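Local coordinates for protein probable transcriptional regulator (Pseudomonas aeruginosa PAO1, PDB 2GEN) that probably binds DNA as a TetR-family transcription factor, recognising a regulatory sequence through a helix-turn-helix and pairing with a second copy of itself, at residues S21-D26 / R34-A39; T28-I33 / E52-E57; D10-A15 / G42-H47; D93-V96 / W101-F104; I105-G110 / L164-L169. One frame throughout, in Å; residues are numbered along the deposited sequence.

Contact 1: residues S21-D26 / R34-A39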
# COMPACT_ATOMS: atom_id res chain seq x y z
N SER A 21 8.03 18.23 0.81
CA SER A 21 9.01 17.18 0.56
C SER A 21 10.31 17.46 1.28
O SER A 21 10.92 16.55 1.83
CB SER A 21 9.27 17.03 -0.95
OG SER A 21 8.04 16.78 -1.62
N GLU A 22 10.70 18.73 1.29
CA GLU A 22 11.96 19.18 1.90
C GLU A 22 11.87 19.24 3.42
O GLU A 22 12.78 18.78 4.13
CB GLU A 22 12.31 20.55 1.33
CG GLU A 22 13.65 21.13 1.80
CD GLU A 22 14.18 22.22 0.86
OE1 GLU A 22 13.52 22.51 -0.18
OE2 GLU A 22 15.25 22.79 1.16
N HIS A 23 10.78 19.81 3.94
CA HIS A 23 10.68 20.11 5.36
C HIS A 23 9.71 19.20 6.12
O HIS A 23 9.72 19.16 7.36
CB HIS A 23 10.31 21.59 5.56
CG HIS A 23 11.24 22.53 4.86
ND1 HIS A 23 12.57 22.65 5.21
CD2 HIS A 23 11.04 23.39 3.84
CE1 HIS A 23 13.16 23.53 4.42
NE2 HIS A 23 12.25 24.00 3.58
N GLY A 24 8.89 18.46 5.38
CA GLY A 24 7.81 17.70 5.98
C GLY A 24 6.58 18.57 6.06
O GLY A 24 6.68 19.80 6.04
N VAL A 25 5.42 17.95 6.15
CA VAL A 25 4.15 18.67 6.13
C VAL A 25 3.97 19.56 7.36
O VAL A 25 3.69 20.76 7.23
CB VAL A 25 2.96 17.70 5.96
CG1 VAL A 25 1.63 18.39 6.29
CG2 VAL A 25 2.95 17.16 4.51
N ASP A 26 4.14 18.96 8.54
CA ASP A 26 3.90 19.67 9.79
C ASP A 26 4.84 20.86 9.96
O ASP A 26 4.40 21.95 10.35
CB ASP A 26 3.91 18.69 10.98
CG ASP A 26 2.68 17.76 10.99
OD1 ASP A 26 1.58 18.19 10.55
OD2 ASP A 26 2.79 16.61 11.45
N ARG A 34 4.43 30.82 0.38
CA ARG A 34 4.47 32.09 -0.34
C ARG A 34 5.88 32.41 -0.85
O ARG A 34 6.02 32.93 -1.95
CB ARG A 34 3.86 33.27 0.44
CG ARG A 34 4.50 33.57 1.74
CD ARG A 34 4.86 35.07 1.90
NE ARG A 34 6.05 35.11 2.74
CZ ARG A 34 6.12 35.55 3.99
NH1 ARG A 34 5.06 36.11 4.57
NH2 ARG A 34 7.27 35.46 4.63
N ASP A 35 6.90 32.08 -0.07
CA ASP A 35 8.28 32.41 -0.45
C ASP A 35 8.78 31.54 -1.61
O ASP A 35 9.50 32.02 -2.51
CB ASP A 35 9.24 32.28 0.74
CG ASP A 35 8.96 33.32 1.85
OD1 ASP A 35 8.26 34.33 1.61
OD2 ASP A 35 9.46 33.11 2.97
N ARG A 36 8.41 30.26 -1.60
CA ARG A 36 8.73 29.39 -2.72
C ARG A 36 7.88 29.67 -3.95
O ARG A 36 8.37 29.56 -5.08
CB ARG A 36 8.65 27.91 -2.34
CG ARG A 36 9.38 27.03 -3.34
CD ARG A 36 9.52 25.63 -2.81
NE ARG A 36 10.39 25.55 -1.64
CZ ARG A 36 11.50 24.82 -1.57
NH1 ARG A 36 11.90 24.10 -2.61
NH2 ARG A 36 12.20 24.81 -0.45
N SER A 37 6.62 30.04 -3.76
CA SER A 37 5.70 30.24 -4.88
C SER A 37 5.69 31.63 -5.49
O SER A 37 5.20 31.80 -6.60
CB SER A 37 4.28 29.85 -4.49
OG SER A 37 3.68 30.84 -3.69
N GLY A 38 6.20 32.62 -4.76
CA GLY A 38 6.13 34.02 -5.19
C GLY A 38 4.73 34.62 -5.14
O GLY A 38 4.51 35.74 -5.61
N ALA A 39 3.77 33.87 -4.59
CA ALA A 39 2.42 34.39 -4.37
C ALA A 39 2.31 34.94 -2.95
O ALA A 39 2.91 34.41 -2.01
CB ALA A 39 1.37 33.33 -4.62
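The guanidinium of Arg36 is met at its edge, near its plane, by Glu22 OE1, while Glu22 CG lies over one face of the His23 ring and that ring comes to the guanidinium obliquely. Carboxylate and guanidinium planes stand 85° apart, and the salt bridge rests on one hydrogen bond and is not a flat two-pronged pair. Arg36 NH2 gives its hydrogen bond to Glu22 OE1 at 2.7 Å; the line is well bent, 138° at the hydrogen, and reaches the oxygen from above the carboxylate plane. Both side chains start with CG anti to N (chi1 -176° in Glu22), but the glutamate runs on extended whereas the arginine bends at chi3. His23 NE2 is 4.1 Å from Arg36 NH2, whose charge would probably disfavour protonation of the ring, though pairing with Glu22 should soften the effect. The contact ties the end of helix 9-23 to the end of helix 30-37, the first helix of the predicted helix-turn-helix, on the surface of a TetR-type DNA-binding domain. The first residue past each helix to leave helical angles is a glycine of positive phi, Gly24 and Gly38. Ser37 OG accepts from Ala39 N at 3.2 Å, an ST turn. The Arg36 side chain also packs on Ala18 and Cys19 of helix 9-23. Arg34 NE holds Asp35 OD1 at 2.6 Å.

Contact 2: residues T28-I33 / E52-E57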
# COMPACT_ATOMS: atom_id res chain seq x y z
N THR A 28 6.22 22.63 7.54
CA THR A 28 5.99 23.67 6.52
C THR A 28 4.98 24.69 7.01
O THR A 28 3.95 24.33 7.61
CB THR A 28 5.53 23.07 5.15
OG1 THR A 28 6.56 22.23 4.62
CG2 THR A 28 5.19 24.17 4.13
N THR A 29 5.26 25.96 6.77
CA THR A 29 4.30 27.01 7.11
C THR A 29 3.79 27.63 5.83
O THR A 29 4.41 27.49 4.78
CB THR A 29 4.99 28.10 7.96
OG1 THR A 29 6.05 28.68 7.19
CG2 THR A 29 5.55 27.50 9.26
N ILE A 30 2.66 28.32 5.92
CA ILE A 30 2.15 29.10 4.80
C ILE A 30 3.17 30.15 4.32
O ILE A 30 3.22 30.46 3.13
CB ILE A 30 0.75 29.73 5.10
CG1 ILE A 30 0.10 30.29 3.83
CG2 ILE A 30 0.82 30.80 6.19
CD1 ILE A 30 -0.76 29.29 3.10
N GLU A 31 3.99 30.67 5.22
CA GLU A 31 5.05 31.60 4.84
C GLU A 31 6.04 30.97 3.85
O GLU A 31 6.41 31.59 2.85
CB GLU A 31 5.80 32.12 6.07
CG GLU A 31 5.01 33.15 6.89
CD GLU A 31 4.00 32.54 7.88
OE1 GLU A 31 3.97 31.30 8.11
OE2 GLU A 31 3.24 33.34 8.45
N MSE A 32 6.46 29.74 4.14
CA MSE A 32 7.39 29.01 3.27
C MSE A 32 6.81 28.81 1.86
O MSE A 32 7.53 28.89 0.87
CB MSE A 32 7.78 27.68 3.90
CG MSE A 32 8.51 27.86 5.20
SE MSE A 32 8.94 26.24 6.10
CE MSE A 32 9.57 26.99 7.81
N ILE A 33 5.50 28.59 1.80
CA ILE A 33 4.77 28.39 0.52
C ILE A 33 4.71 29.69 -0.28
O ILE A 33 4.96 29.69 -1.49
CB ILE A 33 3.35 27.75 0.73
CG1 ILE A 33 3.49 26.40 1.46
CG2 ILE A 33 2.60 27.60 -0.61
CD1 ILE A 33 2.17 25.75 1.91
N GLU A 52 -3.54 23.69 5.42
CA GLU A 52 -4.38 22.48 5.39
C GLU A 52 -5.24 22.36 4.12
O GLU A 52 -5.40 21.25 3.58
CB GLU A 52 -5.27 22.40 6.65
CG GLU A 52 -5.81 20.99 6.93
CD GLU A 52 -4.70 19.97 7.22
OE1 GLU A 52 -3.59 20.35 7.67
OE2 GLU A 52 -4.94 18.76 7.00
N ARG A 53 -5.80 23.47 3.65
CA ARG A 53 -6.59 23.41 2.42
C ARG A 53 -5.68 23.15 1.21
O ARG A 53 -6.00 22.33 0.35
CB ARG A 53 -7.41 24.66 2.20
CG ARG A 53 -8.61 24.36 1.32
CD ARG A 53 -8.55 25.20 0.12
NE ARG A 53 -9.53 24.82 -0.89
CZ ARG A 53 -10.81 25.21 -0.87
NH1 ARG A 53 -11.27 25.93 0.14
NH2 ARG A 53 -11.62 24.84 -1.85
N ILE A 54 -4.54 23.83 1.18
CA ILE A 54 -3.53 23.63 0.14
C ILE A 54 -3.06 22.17 0.12
O ILE A 54 -2.91 21.57 -0.97
CB ILE A 54 -2.34 24.59 0.31
CG1 ILE A 54 -2.77 26.03 -0.01
CG2 ILE A 54 -1.19 24.19 -0.60
CD1 ILE A 54 -1.70 27.12 0.25
N HIS A 55 -2.83 21.61 1.30
CA HIS A 55 -2.49 20.19 1.48
C HIS A 55 -3.52 19.25 0.82
O HIS A 55 -3.14 18.34 0.04
CB HIS A 55 -2.34 19.90 2.97
CG HIS A 55 -2.01 18.49 3.31
ND1 HIS A 55 -2.97 17.51 3.44
CD2 HIS A 55 -0.83 17.90 3.58
CE1 HIS A 55 -2.39 16.37 3.77
NE2 HIS A 55 -1.09 16.58 3.86
N GLY A 56 -4.80 19.45 1.10
CA GLY A 56 -5.86 18.64 0.48
C GLY A 56 -6.00 18.87 -1.02
O GLY A 56 -6.25 17.93 -1.79
N GLU A 57 -5.83 20.11 -1.47
CA GLU A 57 -5.90 20.41 -2.91
C GLU A 57 -4.74 19.73 -3.65
O GLU A 57 -4.92 19.22 -4.78
CB GLU A 57 -5.94 21.91 -3.20
CG GLU A 57 -7.19 22.65 -2.63
CD GLU A 57 -8.46 22.44 -3.45
OE1 GLU A 57 -8.47 21.65 -4.43
OE2 GLU A 57 -9.50 23.06 -3.10
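Ile30 and Ile54 meet methyl to methyl, CD1 to CD1 at 3.7 Å, where the first helix of the predicted helix-turn-helix faces helix 51-76, the long helix leading from the DNA-binding domain into the rest of the TetR fold. The two side chains cross at about a right angle, and their touch is confined to these end carbons. Ile30 CG1 stands anti to its backbone nitrogen (chi1 -168°), which puts CG2 in the crowded position between N and the carbonyl carbon, and the turn at chi2 (90°) then brings CD1 to helix 51-76. Ile33 adds a looser touch, its CG2 lying 4.4 Å from Ile54 CD1. No polar bond crosses the interface. Leu44 of helix 41-47 packs on both Ile30 and Ile33, and Ala16 and Phe48 lie against Ile54, so the isoleucines belong to a larger apolar cluster. Farther out, the start of helix 30-37 is fixed by Thr29 at its N-cap, whose OG1 accepts from Met32 N at 3.3 Å. Thr28 O receives a bond from Lys51 NZ, joining the lead-in to helix 30-37 to the first residue of helix 51-76. On the latter, Glu57 OE2 also has a salt bridge to Arg120; Arg53 grips that same oxygen side-on, with NE at 2.8 Å from OE2 and NH2 at 3.0 Å, both nearly in the guanidinium plane.

Contact 3: residues D10-A15 / G42-H47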
# COMPACT_ATOMS: atom_id res chain seq x y z
N ASP A 10 -1.73 25.76 -10.18
CA ASP A 10 -0.83 24.61 -10.37
C ASP A 10 0.55 24.94 -9.84
O ASP A 10 1.20 24.09 -9.23
CB ASP A 10 -0.71 24.27 -11.86
CG ASP A 10 -1.94 23.60 -12.41
OD1 ASP A 10 -2.91 23.31 -11.66
OD2 ASP A 10 -1.95 23.36 -13.64
N GLU A 11 0.99 26.17 -10.10
CA GLU A 11 2.29 26.70 -9.67
C GLU A 11 2.38 26.72 -8.14
O GLU A 11 3.39 26.35 -7.54
CB GLU A 11 2.49 28.11 -10.25
CG GLU A 11 3.95 28.50 -10.52
CD GLU A 11 4.10 29.62 -11.57
OE1 GLU A 11 3.11 30.36 -11.83
OE2 GLU A 11 5.22 29.76 -12.15
N ILE A 12 1.29 27.16 -7.51
CA ILE A 12 1.18 27.18 -6.05
C ILE A 12 1.23 25.76 -5.44
O ILE A 12 1.97 25.50 -4.48
CB ILE A 12 -0.09 27.94 -5.60
CG1 ILE A 12 0.10 29.45 -5.88
CG2 ILE A 12 -0.41 27.66 -4.14
CD1 ILE A 12 -1.20 30.24 -5.91
N LEU A 13 0.46 24.83 -6.02
CA LEU A 13 0.54 23.44 -5.55
C LEU A 13 1.93 22.82 -5.69
O LEU A 13 2.36 22.07 -4.82
CB LEU A 13 -0.53 22.58 -6.24
CG LEU A 13 -1.96 22.99 -5.93
CD1 LEU A 13 -2.91 22.07 -6.66
CD2 LEU A 13 -2.23 22.93 -4.38
N GLN A 14 2.64 23.12 -6.78
CA GLN A 14 3.97 22.54 -6.94
C GLN A 14 4.94 23.11 -5.90
O GLN A 14 5.79 22.39 -5.40
CB GLN A 14 4.50 22.65 -8.39
CG GLN A 14 3.80 21.66 -9.40
CD GLN A 14 3.70 20.18 -8.90
OE1 GLN A 14 2.62 19.72 -8.44
NE2 GLN A 14 4.82 19.46 -8.96
N ALA A 15 4.79 24.40 -5.58
CA ALA A 15 5.58 25.04 -4.51
C ALA A 15 5.30 24.38 -3.17
O ALA A 15 6.23 24.04 -2.45
CB ALA A 15 5.25 26.55 -4.43
N GLY A 42 -2.30 36.75 0.85
CA GLY A 42 -3.64 37.05 0.35
C GLY A 42 -4.01 36.20 -0.87
O GLY A 42 -5.10 35.63 -0.94
N SER A 43 -3.07 36.09 -1.80
CA SER A 43 -3.27 35.30 -3.02
C SER A 43 -3.46 33.79 -2.74
O SER A 43 -4.35 33.15 -3.31
CB SER A 43 -2.12 35.54 -3.99
OG SER A 43 -2.33 34.83 -5.18
N LEU A 44 -2.62 33.24 -1.86
CA LEU A 44 -2.72 31.85 -1.45
C LEU A 44 -4.10 31.55 -0.86
O LEU A 44 -4.67 30.48 -1.09
CB LEU A 44 -1.63 31.50 -0.44
CG LEU A 44 -0.17 31.49 -0.92
CD1 LEU A 44 0.79 31.20 0.23
CD2 LEU A 44 0.02 30.44 -2.02
N TYR A 45 -4.63 32.51 -0.11
CA TYR A 45 -5.97 32.36 0.44
C TYR A 45 -7.05 32.53 -0.65
O TYR A 45 -8.08 31.85 -0.61
CB TYR A 45 -6.18 33.33 1.62
CG TYR A 45 -5.83 32.74 2.97
CD1 TYR A 45 -4.51 32.74 3.44
CD2 TYR A 45 -6.82 32.16 3.77
CE1 TYR A 45 -4.19 32.18 4.69
CE2 TYR A 45 -6.51 31.62 5.02
CZ TYR A 45 -5.19 31.64 5.48
OH TYR A 45 -4.89 31.09 6.72
N HIS A 46 -6.82 33.44 -1.60
CA HIS A 46 -7.81 33.69 -2.65
C HIS A 46 -7.99 32.47 -3.55
O HIS A 46 -9.11 32.02 -3.79
CB HIS A 46 -7.46 34.92 -3.50
CG HIS A 46 -8.53 35.29 -4.48
ND1 HIS A 46 -8.38 35.12 -5.84
CD2 HIS A 46 -9.77 35.80 -4.30
CE1 HIS A 46 -9.48 35.52 -6.46
NE2 HIS A 46 -10.34 35.92 -5.54
N HIS A 47 -6.86 31.93 -4.02
CA HIS A 47 -6.87 30.73 -4.86
C HIS A 47 -7.35 29.51 -4.09
O HIS A 47 -8.22 28.78 -4.57
CB HIS A 47 -5.48 30.47 -5.44
CG HIS A 47 -5.02 31.53 -6.39
ND1 HIS A 47 -5.73 31.88 -7.51
CD2 HIS A 47 -3.91 32.31 -6.37
CE1 HIS A 47 -5.07 32.83 -8.16
NE2 HIS A 47 -3.97 33.11 -7.49
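Helix 41-47, the second helix of the predicted helix-turn-helix and by its position the recognition helix, is held to helix 9-23 by Ile12, which reaches Leu44 and His47 with different branches. Ile12 CG2 lies 3.5 Å from Leu44 CD2, and CG1 is 4.0 Å from the same methyl, so the leucine tip sits against the fork of the isoleucine. CD1 goes to the histidine: it is 3.4 Å from His47 CD2, a close fit, and 4.1 Å from His47 CG. The branches part because CG2 is anti to the backbone nitrogen (chi1 -71° for CG1) and the chain continues nearly straight to CD1. Leu44 crosses Ile12 obliquely, whereas His47 lies about at right angles to it, its ring neither face-on nor edge-on to the methyl. Leu44 and His47 are three residues apart, about one helical turn, and thus take Ile12 from neighbouring turns of one helix side. As in other TetR-family proteins, this is the packing of the first helix of a three-helix domain on the recognition helix. Backbones are near here, with Ile12 CA 7.6 Å from Leu44 CA. Phe48, just past helix 41-47, covers Ile12 further, and Leu44 also packs on Arg34 and Ser37 of helix 30-37.

Contact 4: residues D93-V96 / W101-F104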
# COMPACT_ATOMS: atom_id res chain seq x y z
N ASP A 93 4.31 5.52 -14.91
CA ASP A 93 4.89 6.72 -15.59
C ASP A 93 4.68 7.96 -14.75
O ASP A 93 5.58 8.77 -14.65
CB ASP A 93 4.28 6.89 -16.95
CG ASP A 93 4.70 5.79 -17.91
OD1 ASP A 93 5.63 5.00 -17.56
OD2 ASP A 93 4.15 5.71 -19.04
N TRP A 94 3.47 8.12 -14.18
CA TRP A 94 3.17 9.28 -13.36
C TRP A 94 4.08 9.32 -12.10
O TRP A 94 4.63 10.38 -11.73
CB TRP A 94 1.67 9.32 -13.00
CG TRP A 94 1.33 10.62 -12.28
CD1 TRP A 94 0.95 11.84 -12.85
CD2 TRP A 94 1.38 10.84 -10.88
NE1 TRP A 94 0.76 12.78 -11.85
CE2 TRP A 94 1.00 12.19 -10.64
CE3 TRP A 94 1.69 10.02 -9.79
CZ2 TRP A 94 0.95 12.73 -9.34
CZ3 TRP A 94 1.61 10.56 -8.49
CH2 TRP A 94 1.25 11.90 -8.30
N VAL A 95 4.28 8.15 -11.48
CA VAL A 95 5.14 8.07 -10.29
C VAL A 95 6.59 8.42 -10.69
O VAL A 95 7.25 9.20 -9.98
CB VAL A 95 5.08 6.69 -9.67
CG1 VAL A 95 6.24 6.48 -8.65
CG2 VAL A 95 3.67 6.47 -9.06
N VAL A 96 7.07 7.85 -11.78
CA VAL A 96 8.49 8.07 -12.20
C VAL A 96 8.74 9.59 -12.46
O VAL A 96 9.81 10.11 -12.14
CB VAL A 96 8.88 7.21 -13.41
CG1 VAL A 96 10.25 7.69 -14.00
CG2 VAL A 96 8.97 5.74 -13.00
N TRP A 101 5.50 13.87 -5.45
CA TRP A 101 4.05 13.88 -5.43
C TRP A 101 3.49 12.49 -5.12
O TRP A 101 2.55 12.36 -4.33
CB TRP A 101 3.52 14.41 -6.76
CG TRP A 101 2.22 15.12 -6.68
CD1 TRP A 101 1.32 15.13 -5.64
CD2 TRP A 101 1.64 15.91 -7.72
NE1 TRP A 101 0.23 15.90 -5.97
CE2 TRP A 101 0.40 16.40 -7.23
CE3 TRP A 101 2.05 16.27 -9.01
CZ2 TRP A 101 -0.43 17.23 -7.99
CZ3 TRP A 101 1.23 17.11 -9.78
CH2 TRP A 101 -0.01 17.58 -9.26
N ALA A 102 4.07 11.44 -5.71
CA ALA A 102 3.60 10.06 -5.40
C ALA A 102 3.77 9.75 -3.90
O ALA A 102 2.85 9.22 -3.26
CB ALA A 102 4.37 9.01 -6.25
N ARG A 103 4.95 10.07 -3.36
CA ARG A 103 5.21 9.84 -1.94
C ARG A 103 4.16 10.56 -1.10
O ARG A 103 3.60 9.98 -0.16
CB ARG A 103 6.61 10.33 -1.59
CG ARG A 103 7.21 9.61 -0.43
CD ARG A 103 8.64 10.11 -0.23
NE ARG A 103 9.55 9.45 -1.16
CZ ARG A 103 10.10 10.02 -2.22
NH1 ARG A 103 9.85 11.29 -2.50
NH2 ARG A 103 10.91 9.31 -3.01
N PHE A 104 3.87 11.80 -1.47
CA PHE A 104 2.93 12.63 -0.73
C PHE A 104 1.56 11.97 -0.73
O PHE A 104 0.93 11.81 0.32
CB PHE A 104 2.85 14.04 -1.33
CG PHE A 104 1.78 14.89 -0.72
CD1 PHE A 104 2.02 15.58 0.49
CD2 PHE A 104 0.54 15.03 -1.34
CE1 PHE A 104 1.03 16.36 1.07
CE2 PHE A 104 -0.47 15.83 -0.78
CZ PHE A 104 -0.21 16.50 0.45
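Trp94 pushes the far end of its indole over one face of Trp101, and this is where the contact is tight. Trp94 CZ2 lies 3.6 Å from Trp101 CD2, toward the rim of that ring system, and Trp94 CH2 is 3.7 Å from Trp101 CB. The planes are inclined at 51° and the centroids of the Trp94 six-membered and Trp101 five-membered rings are 5.2 Å apart, an oblique meeting that is neither a stack nor edge-to-face. The same indole also touches Ala102, with Trp94 CZ3 at 3.7 Å from Ala102 CA, so the backbone of the facing helix is met directly. Setting CG anti to N (chi1 -173°) carries the Trp94 ring off the side of its own helix and across to its partner. These are helices 80-97 and 99-114, consecutive helices in the all-helical body of this TetR-family protein, with the chain turning at Asn98, whose ND2 binds Trp94 O. The indole nitrogens are bonded outside the pair: Trp94 NE1 to Gln65 OE1 and Trp101 NE1 to Leu58 O, both on helix 51-76, which helps fix the rotation of the rings. The other half of the contact is slacker. Val95 presents both methyls to one carbon, CG2 at 3.9 Å and CG1 at 4.0 Å from Ala102 CB, and it also packs on Trp168 and Leu177. Beyond it, the partly exposed Val96 points away from residues 101-104, and the partly exposed Arg103 sends its NH2 to Leu169 O.

Contact 5: residues I105-G110 / L164-L169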
# COMPACT_ATOMS: atom_id res chain seq x y z
N ILE A 105 1.10 11.54 -1.91
CA ILE A 105 -0.21 10.91 -2.04
C ILE A 105 -0.29 9.63 -1.19
O ILE A 105 -1.29 9.40 -0.54
CB ILE A 105 -0.55 10.56 -3.52
CG1 ILE A 105 -0.86 11.83 -4.31
CG2 ILE A 105 -1.76 9.59 -3.60
CD1 ILE A 105 -0.98 11.58 -5.78
N LEU A 106 0.77 8.82 -1.20
CA LEU A 106 0.79 7.54 -0.50
C LEU A 106 0.75 7.72 1.01
O LEU A 106 0.39 6.78 1.73
CB LEU A 106 2.02 6.71 -0.92
CG LEU A 106 2.01 6.14 -2.33
CD1 LEU A 106 3.28 5.33 -2.54
CD2 LEU A 106 0.75 5.29 -2.56
N HIS A 107 1.09 8.91 1.51
CA HIS A 107 1.13 9.12 2.96
C HIS A 107 0.05 10.05 3.50
O HIS A 107 -0.04 10.25 4.72
CB HIS A 107 2.53 9.54 3.38
CG HIS A 107 3.57 8.50 3.09
ND1 HIS A 107 4.80 8.80 2.54
CD2 HIS A 107 3.56 7.15 3.27
CE1 HIS A 107 5.50 7.69 2.41
NE2 HIS A 107 4.77 6.67 2.84
N SER A 108 -0.79 10.59 2.62
CA SER A 108 -1.67 11.70 3.00
C SER A 108 -3.19 11.45 2.95
O SER A 108 -3.97 12.35 3.29
CB SER A 108 -1.34 12.94 2.17
OG SER A 108 0.01 13.32 2.37
N ARG A 109 -3.63 10.28 2.49
CA ARG A 109 -5.07 10.10 2.27
C ARG A 109 -5.88 10.28 3.56
O ARG A 109 -6.87 11.00 3.56
CB ARG A 109 -5.38 8.75 1.65
CG ARG A 109 -6.74 8.73 1.00
CD ARG A 109 -7.21 7.33 0.64
NE ARG A 109 -8.55 7.36 0.06
CZ ARG A 109 -9.67 7.43 0.78
NH1 ARG A 109 -9.62 7.47 2.11
NH2 ARG A 109 -10.85 7.47 0.17
N GLY A 110 -5.45 9.62 4.64
CA GLY A 110 -6.15 9.66 5.93
C GLY A 110 -6.41 11.08 6.39
O GLY A 110 -7.55 11.45 6.76
N LEU A 164 5.19 -2.14 -5.68
CA LEU A 164 6.57 -1.83 -6.12
C LEU A 164 6.87 -0.33 -5.98
O LEU A 164 7.95 0.04 -5.50
CB LEU A 164 6.79 -2.29 -7.54
CG LEU A 164 8.26 -2.33 -8.04
CD1 LEU A 164 9.14 -3.14 -7.06
CD2 LEU A 164 8.35 -2.95 -9.42
N ALA A 165 5.92 0.52 -6.37
CA ALA A 165 6.12 1.96 -6.24
C ALA A 165 6.38 2.37 -4.79
O ALA A 165 7.32 3.13 -4.52
CB ALA A 165 4.92 2.71 -6.78
N ARG A 166 5.56 1.86 -3.88
CA ARG A 166 5.75 2.09 -2.44
C ARG A 166 7.19 1.71 -1.98
O ARG A 166 7.90 2.54 -1.38
CB ARG A 166 4.66 1.32 -1.66
CG ARG A 166 4.40 1.78 -0.26
CD ARG A 166 3.17 1.07 0.40
NE ARG A 166 1.84 1.64 0.10
CZ ARG A 166 1.29 2.69 0.72
NH1 ARG A 166 1.96 3.35 1.66
NH2 ARG A 166 0.08 3.10 0.37
N GLN A 167 7.64 0.51 -2.35
CA GLN A 167 8.98 0.03 -1.96
C GLN A 167 10.07 0.85 -2.59
O GLN A 167 11.07 1.20 -1.95
CB GLN A 167 9.14 -1.43 -2.37
CG GLN A 167 8.10 -2.37 -1.71
CD GLN A 167 8.17 -2.29 -0.19
OE1 GLN A 167 7.27 -1.75 0.46
NE2 GLN A 167 9.26 -2.81 0.38
N TRP A 168 9.89 1.16 -3.88
CA TRP A 168 10.87 1.94 -4.63
C TRP A 168 11.06 3.34 -4.06
O TRP A 168 12.19 3.81 -3.87
CB TRP A 168 10.46 2.00 -6.10
CG TRP A 168 11.39 2.84 -6.94
CD1 TRP A 168 12.66 2.51 -7.34
CD2 TRP A 168 11.09 4.12 -7.51
NE1 TRP A 168 13.18 3.53 -8.12
CE2 TRP A 168 12.23 4.52 -8.24
CE3 TRP A 168 9.98 4.97 -7.48
CZ2 TRP A 168 12.28 5.75 -8.92
CZ3 TRP A 168 10.02 6.19 -8.18
CH2 TRP A 168 11.16 6.57 -8.88
N LEU A 169 9.95 4.02 -3.80
CA LEU A 169 9.98 5.37 -3.26
C LEU A 169 10.62 5.44 -1.88
O LEU A 169 11.27 6.43 -1.54
CB LEU A 169 8.56 5.93 -3.18
CG LEU A 169 7.91 6.27 -4.53
CD1 LEU A 169 6.39 6.37 -4.36
CD2 LEU A 169 8.51 7.55 -5.20
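Leu106 lies over one face of the Arg166 guanidinium, its CD2 methyl 3.7 Å from Arg166 NH2, while its other methyl turns to Leu169. The leucine and the arginine cross obliquely; Leu106 and Leu169 cross at about a right angle and touch through their end carbons, CD1 to CD1 at 3.8 Å. Leu106 thus sits astride one turn of helix 150-169, with CD1 also 4.1 Å from Arg166 CA. The arginine side chain starts beside its carbonyl carbon and bends at chi3 (-84°), which folds the guanidinium back beneath the leucine. Its NH1 remains 3.8 Å from Leu106 O, too far to count as a hydrogen bond. The two segments run at 108° to each other, with axes 12.1 Å apart, and the side chains of Leu106, Arg166 and Leu169 span the gap between these parts of helix 99-114 and helix 150-169, in the region of the TetR fold that follows the DNA-binding domain. Tyr91 of helix 80-97 packs on both Leu106 and Ala165. The contact also borders the dimer: Arg166 packs on Arg166 of the second subunit, and Leu164 on Ser155 of the second subunit. The exposed His107 approaches obliquely, its CD2 4.4 Å from Arg166 NH1, a charge close enough that it may lower the ring's affinity for a proton. Leu169 also packs on Ala102 and Pro99 of helix 99-114.

How the contacts relate
Contacts 1, 2 and 3 tie together the DNA-binding domain: contacts 1 and 3 share helix 9-23, contacts 1 and 2 share helix 30-37, and Leu13 of contact 3 packs on the helix 51-76 segment of contact 2. Contacts 2 and 3 are buried and apolar, whereas contact 1 is a surface salt bridge. Contacts 4 and 5 belong to the body and share helix 99-114; contact 4 is buried and aromatic, contact 5 a surface mixture of leucine and arginine beside the second subunit. The two groups meet, among other places, where His55 of contact 2 packs on Phe104 and Ser108. Contacts 3 and 5 are farthest apart, centres about 24 Å.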